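Local coordinates for protein allantoicase (Saccharomyces cerevisiae, PDB 1O59) that hydrolyses allantoate to (S)-ureidoglycolate and urea, a step of allantoin degradation that lets yeast use purines as a secondary nitrogen source, at residues K221-L233 / W246-A260. Sequence-based numbering, arbitrary orientation. Where two conformers were deposited one is given.
Sequences KYSDQHFGSVDNL and WETKRSRQPGHTDWA
Tyr222 and Ala260 form an antiparallel non-hydrogen-bonded pair, whereas Phe227 and Glu247, in a different sheet, form a hydrogen-bonded one; Glu247 O accepts from both His226 N and Phe227 N. Between these two pairings lies the indole of Trp246. Val230, whose branching at CB offers a methyl to the ring, packs CG1 over one face, 3.4 Å from the centroid of the five-membered ring; Thr248 CG2 lies against the opposite face, while Leu233 CD2 reaches Trp246 CB at 4.0 Å. Tryptophan suits this place because its NE1, buried with the ring, can still donate in the ring plane to Asp224 O (2.9 Å). A leucine here would probably open a gap beside Val230 and leave Asp224 O without its indole donor.

Ser223 fits its corner by being small and two-sided: OG donates to Asp258 OD1 at 2.7 Å, on the anti side of the carboxylate, and accepts from Trp259 N. Its CB meanwhile sits almost squarely above the five-membered ring of Trp259, a CH-pi contact only 9° off the ring normal. A carboxylate suits position 224 because its two oxygens can serve Lys249 twice, Asp224 OD1 in a salt bridge to NZ (2.8 Å) through its syn lone pair and OD2 as acceptor for the backbone N. The long lysine chain does double duty: CG lies over a face of the His226 imidazole, and bends further out, at chi2 and chi3, bring NZ to Asp224. His226 ND1 gives a long, fairly straight bond to Glu247 OE1 (3.3 Å) with ring and carboxylate nearly coplanar.

Outside the contact, Thr248 OG1 bonds Gly345 N and Leu233 packs on Val347 and Ile350. Residues 223-226 and the Trp246 indole join the ends of strands 218-222 and 258-263 to the sheet holding 227-228 and 246-247, at one end of the antiparallel beta-sandwich of the second allantoicase repeat.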
loop_
_atom_site.group_PDB
_atom_site.type_symbol
_atom_site.label_atom_id
_atom_site.label_comp_id
_atom_site.label_asym_id
_atom_site.label_seq_id
_atom_site.Cartn_x
_atom_site.Cartn_y
_atom_site.Cartn_z
ATOM N N LYS A 221 12.449 4.213 1.081
ATOM C CA LYS A 221 13.491 3.864 2.049
ATOM C C LYS A 221 13.242 4.622 3.320
ATOM O O LYS A 221 12.695 5.708 3.294
ATOM C CB LYS A 221 14.894 4.181 1.515
ATOM C CG LYS A 221 15.435 3.095 0.589
ATOM C CD LYS A 221 16.961 2.821 0.709
ATOM C CE LYS A 221 17.317 1.424 0.059
ATOM N NZ LYS A 221 18.741 0.916 0.251
ATOM N N TYR A 222 13.630 4.026 4.437
ATOM C CA TYR A 222 13.340 4.599 5.747
ATOM C C TYR A 222 14.429 4.201 6.720
ATOM O O TYR A 222 15.056 3.171 6.573
ATOM C CB TYR A 222 11.953 4.148 6.267
ATOM C CG TYR A 222 11.761 2.639 6.295
ATOM C CD1 TYR A 222 12.173 1.876 7.373
ATOM C CD2 TYR A 222 11.179 1.987 5.231
ATOM C CE1 TYR A 222 12.024 0.471 7.375
ATOM C CE2 TYR A 222 10.993 0.616 5.235
ATOM C CZ TYR A 222 11.424 -0.152 6.296
ATOM O OH TYR A 222 11.270 -1.532 6.228
ATOM N N SER A 223 14.623 5.039 7.723
ATOM C CA SER A 223 15.495 4.720 8.830
ATOM C C SER A 223 14.912 3.567 9.699
ATOM O O SER A 223 15.582 2.599 9.972
ATOM C CB SER A 223 15.717 5.989 9.652
ATOM O OG SER A 223 14.481 6.603 9.980
ATOM N N ASP A 224 13.640 3.658 10.046
ATOM C CA ASP A 224 13.002 2.838 11.070
ATOM C C ASP A 224 11.498 2.988 10.821
ATOM O O ASP A 224 11.058 4.021 10.326
ATOM C CB ASP A 224 13.400 3.404 12.460
ATOM C CG ASP A 224 12.735 2.670 13.673
ATOM O OD1 ASP A 224 13.165 1.508 13.916
ATOM O OD2 ASP A 224 11.848 3.186 14.449
ATOM N N GLN A 225 10.733 1.943 11.128
ATOM C CA GLN A 225 9.267 1.964 11.172
ATOM C C GLN A 225 8.921 1.206 12.411
ATOM O O GLN A 225 8.988 0.007 12.412
ATOM C CB GLN A 225 8.652 1.151 10.029
ATOM C CG GLN A 225 8.737 1.723 8.665
ATOM C CD GLN A 225 8.048 0.860 7.619
ATOM O OE1 GLN A 225 7.462 1.400 6.688
ATOM N NE2 GLN A 225 8.142 -0.470 7.752
ATOM N N HIS A 226 8.574 1.846 13.500
ATOM C CA HIS A 226 8.257 1.054 14.682
ATOM C C HIS A 226 6.776 0.736 14.633
ATOM O O HIS A 226 6.401 -0.425 14.627
ATOM C CB HIS A 226 8.629 1.818 15.935
ATOM C CG HIS A 226 8.231 1.133 17.193
ATOM N ND1 HIS A 226 7.412 1.731 18.135
ATOM C CD2 HIS A 226 8.515 -0.107 17.657
ATOM C CE1 HIS A 226 7.219 0.884 19.131
ATOM N NE2 HIS A 226 7.869 -0.240 18.863
ATOM N N PHE A 227 5.954 1.786 14.556
ATOM C CA PHE A 227 4.519 1.653 14.510
ATOM C C PHE A 227 4.012 2.371 13.255
ATOM O O PHE A 227 4.521 3.416 12.859
ATOM C CB PHE A 227 3.965 2.317 15.765
ATOM C CG PHE A 227 2.551 1.924 16.121
ATOM C CD1 PHE A 227 1.572 2.902 16.318
ATOM C CD2 PHE A 227 2.208 0.589 16.313
ATOM C CE1 PHE A 227 0.279 2.552 16.680
ATOM C CE2 PHE A 227 0.911 0.235 16.661
ATOM C CZ PHE A 227 -0.054 1.220 16.846
ATOM N N GLY A 228 3.040 1.777 12.574
ATOM C CA GLY A 228 2.719 2.175 11.179
ATOM C C GLY A 228 3.863 1.904 10.189
ATOM O O GLY A 228 4.715 1.041 10.416
ATOM N N SER A 229 3.878 2.637 9.091
ATOM C CA SER A 229 4.849 2.423 8.039
ATOM C C SER A 229 4.934 3.652 7.197
ATOM O O SER A 229 4.007 4.489 7.183
ATOM C CB SER A 229 4.452 1.242 7.163
ATOM O OG SER A 229 3.107 1.347 6.726
ATOM N N VAL A 230 6.053 3.773 6.491
ATOM C CA VAL A 230 6.308 4.978 5.712
ATOM C C VAL A 230 5.282 5.156 4.591
ATOM O O VAL A 230 4.989 6.276 4.194
ATOM C CB VAL A 230 7.770 5.045 5.135
ATOM C CG1 VAL A 230 8.744 5.484 6.209
ATOM C CG2 VAL A 230 8.212 3.705 4.472
ATOM N N ASP A 231 4.747 4.061 4.073
ATOM C CA ASP A 231 3.742 4.169 3.020
ATOM C C ASP A 231 2.462 4.841 3.486
ATOM O O ASP A 231 1.709 5.359 2.670
ATOM C CB ASP A 231 3.457 2.818 2.354
ATOM C CG ASP A 231 2.947 1.804 3.299
ATOM O OD1 ASP A 231 3.706 1.476 4.246
ATOM O OD2 ASP A 231 1.817 1.255 3.155
ATOM N N ASN A 232 2.254 4.898 4.794
ATOM C CA ASN A 232 1.111 5.585 5.326
ATOM C C ASN A 232 1.202 7.088 5.122
ATOM O O ASN A 232 0.196 7.779 5.238
ATOM C CB ASN A 232 0.926 5.280 6.819
ATOM C CG ASN A 232 0.459 3.849 7.079
ATOM O OD1 ASN A 232 -0.035 3.179 6.154
ATOM N ND2 ASN A 232 0.607 3.372 8.337
ATOM N N LEU A 233 2.394 7.603 4.839
ATOM C CA LEU A 233 2.590 9.057 4.669
ATOM C C LEU A 233 1.849 9.663 3.472
ATOM O O LEU A 233 1.643 10.862 3.416
ATOM C CB LEU A 233 4.067 9.360 4.478
ATOM C CG LEU A 233 4.943 9.200 5.731
ATOM C CD1 LEU A 233 6.401 9.302 5.310
ATOM C CD2 LEU A 233 4.600 10.242 6.829
ATOM N N TRP A 246 3.223 7.051 10.270
ATOM C CA TRP A 246 4.576 6.558 10.337
ATOM C C TRP A 246 5.135 7.013 11.661
ATOM O O TRP A 246 5.080 8.182 12.000
ATOM C CB TRP A 246 5.395 7.139 9.199
ATOM C CG TRP A 246 6.861 6.820 9.293
ATOM C CD1 TRP A 246 7.441 5.594 9.489
ATOM C CD2 TRP A 246 7.929 7.755 9.229
ATOM N NE1 TRP A 246 8.808 5.715 9.528
ATOM C CE2 TRP A 246 9.134 7.031 9.389
ATOM C CE3 TRP A 246 7.992 9.140 9.068
ATOM C CZ2 TRP A 246 10.367 7.636 9.355
ATOM C CZ3 TRP A 246 9.220 9.740 9.028
ATOM C CH2 TRP A 246 10.393 8.995 9.161
ATOM N N GLU A 247 5.626 6.067 12.435
ATOM C CA GLU A 247 6.148 6.369 13.744
ATOM C C GLU A 247 7.386 5.547 14.015
ATOM O O GLU A 247 7.464 4.354 13.665
ATOM C CB GLU A 247 5.120 6.072 14.816
ATOM C CG GLU A 247 5.498 6.665 16.161
ATOM C CD GLU A 247 5.378 5.679 17.313
ATOM O OE1 GLU A 247 6.138 4.661 17.359
ATOM O OE2 GLU A 247 4.500 5.934 18.163
ATOM N N THR A 248 8.350 6.201 14.644
ATOM C CA THR A 248 9.601 5.575 14.995
ATOM C C THR A 248 9.753 5.518 16.498
ATOM O O THR A 248 9.038 6.176 17.221
ATOM C CB THR A 248 10.757 6.334 14.347
ATOM O OG1 THR A 248 10.794 7.676 14.856
ATOM C CG2 THR A 248 10.517 6.474 12.839
ATOM N N LYS A 249 10.694 4.695 16.927
ATOM C CA LYS A 249 11.005 4.472 18.320
ATOM C C LYS A 249 11.560 5.713 18.990
ATOM O O LYS A 249 12.140 6.591 18.332
ATOM C CB LYS A 249 12.059 3.363 18.438
ATOM C CG LYS A 249 11.507 1.963 18.222
ATOM C CD LYS A 249 12.530 0.980 17.536
ATOM C CE LYS A 249 11.872 0.196 16.295
ATOM N NZ LYS A 249 12.837 -0.726 15.533
ATOM N N ARG A 250 11.390 5.762 20.316
ATOM C CA ARG A 250 12.100 6.728 21.140
ATOM C C ARG A 250 13.613 6.388 21.084
ATOM O O ARG A 250 14.032 5.317 21.519
ATOM C CB ARG A 250 11.550 6.696 22.561
ATOM C CG ARG A 250 11.684 7.991 23.318
ATOM C CD ARG A 250 11.244 7.869 24.761
ATOM N NE ARG A 250 9.790 7.760 24.877
ATOM C CZ ARG A 250 9.008 8.536 25.638
ATOM N NH1 ARG A 250 9.501 9.503 26.412
ATOM N NH2 ARG A 250 7.698 8.322 25.642
ATOM N N SER A 251 14.389 7.303 20.489
ATOM C CA SER A 251 15.843 7.222 20.376
ATOM C C SER A 251 16.566 8.050 21.444
ATOM O O SER A 251 15.993 8.955 22.028
ATOM C CB SER A 251 16.270 7.760 19.024
ATOM O OG SER A 251 16.314 9.182 19.043
ATOM N N ARG A 252 17.845 7.760 21.664
ATOM C CA ARG A 252 18.586 8.403 22.746
ATOM C C ARG A 252 19.907 9.002 22.346
ATOM O O ARG A 252 20.425 9.857 23.061
ATOM C CB ARG A 252 18.850 7.409 23.866
ATOM C CG ARG A 252 17.603 6.834 24.491
ATOM C CD ARG A 252 16.668 7.856 25.124
ATOM N NE ARG A 252 15.644 7.203 25.927
ATOM C CZ ARG A 252 14.555 7.799 26.412
ATOM N NH1 ARG A 252 14.299 9.076 26.166
ATOM N NH2 ARG A 252 13.715 7.097 27.158
ATOM N N GLN A 253 20.464 8.531 21.229
ATOM C CA GLN A 253 21.764 8.979 20.770
ATOM C C GLN A 253 21.637 10.442 20.351
ATOM O O GLN A 253 20.719 10.801 19.617
ATOM C CB GLN A 253 22.302 8.137 19.587
ATOM C CG GLN A 253 21.947 6.629 19.613
ATOM C CD GLN A 253 20.655 6.291 18.811
ATOM O OE1 GLN A 253 19.513 6.514 19.288
ATOM N NE2 GLN A 253 20.844 5.746 17.594
ATOM N N PRO A 254 22.545 11.279 20.837
ATOM C CA PRO A 254 22.610 12.678 20.418
ATOM C C PRO A 254 22.769 12.788 18.916
ATOM O O PRO A 254 23.532 12.030 18.321
ATOM C CB PRO A 254 23.881 13.197 21.104
ATOM C CG PRO A 254 24.131 12.268 22.223
ATOM C CD PRO A 254 23.586 10.939 21.821
ATOM N N GLY A 255 22.042 13.715 18.306
ATOM C CA GLY A 255 22.094 13.907 16.852
ATOM C C GLY A 255 21.335 12.872 16.038
ATOM O O GLY A 255 21.373 12.892 14.807
ATOM N N HIS A 256 20.626 11.978 16.720
ATOM C CA HIS A 256 19.764 11.021 16.049
ATOM C C HIS A 256 18.692 11.730 15.204
ATOM O O HIS A 256 18.113 12.749 15.622
ATOM C CB HIS A 256 19.076 10.089 17.058
ATOM C CG HIS A 256 18.269 9.010 16.414
ATOM N ND1 HIS A 256 18.778 7.760 16.141
ATOM C CD2 HIS A 256 16.995 9.007 15.960
ATOM C CE1 HIS A 256 17.847 7.030 15.549
ATOM N NE2 HIS A 256 16.754 7.766 15.423
ATOM N N THR A 257 18.478 11.189 14.001
ATOM C CA THR A 257 17.278 11.484 13.233
ATOM C C THR A 257 16.661 10.229 12.645
ATOM O O THR A 257 17.270 9.170 12.557
ATOM C CB THR A 257 17.572 12.427 12.059
ATOM O OG1 THR A 257 18.443 11.778 11.128
ATOM C CG2 THR A 257 18.330 13.664 12.498
ATOM N N ASP A 258 15.420 10.391 12.222
ATOM C CA ASP A 258 14.746 9.402 11.419
ATOM C C ASP A 258 14.381 10.061 10.088
ATOM O O ASP A 258 14.328 11.291 9.969
ATOM C CB ASP A 258 13.539 8.839 12.185
ATOM C CG ASP A 258 13.954 7.738 13.165
ATOM O OD1 ASP A 258 14.686 6.795 12.715
ATOM O OD2 ASP A 258 13.634 7.745 14.389
ATOM N N TRP A 259 14.184 9.239 9.076
ATOM C CA TRP A 259 13.928 9.763 7.764
ATOM C C TRP A 259 13.202 8.776 6.884
ATOM O O TRP A 259 13.223 7.558 7.110
ATOM C CB TRP A 259 15.231 10.210 7.097
ATOM C CG TRP A 259 16.331 9.186 7.147
ATOM C CD1 TRP A 259 17.390 9.127 8.041
ATOM C CD2 TRP A 259 16.518 8.093 6.240
ATOM N NE1 TRP A 259 18.216 8.067 7.731
ATOM C CE2 TRP A 259 17.710 7.410 6.639
ATOM C CE3 TRP A 259 15.798 7.608 5.130
ATOM C CZ2 TRP A 259 18.168 6.268 5.993
ATOM C CZ3 TRP A 259 16.257 6.495 4.483
ATOM C CH2 TRP A 259 17.445 5.829 4.916
ATOM N N ALA A 260 12.611 9.340 5.849
ATOM C CA ALA A 260 11.829 8.607 4.891
ATOM C C ALA A 260 12.071 9.240 3.542
ATOM O O ALA A 260 11.939 10.447 3.402
ATOM C CB ALA A 260 10.350 8.689 5.267
#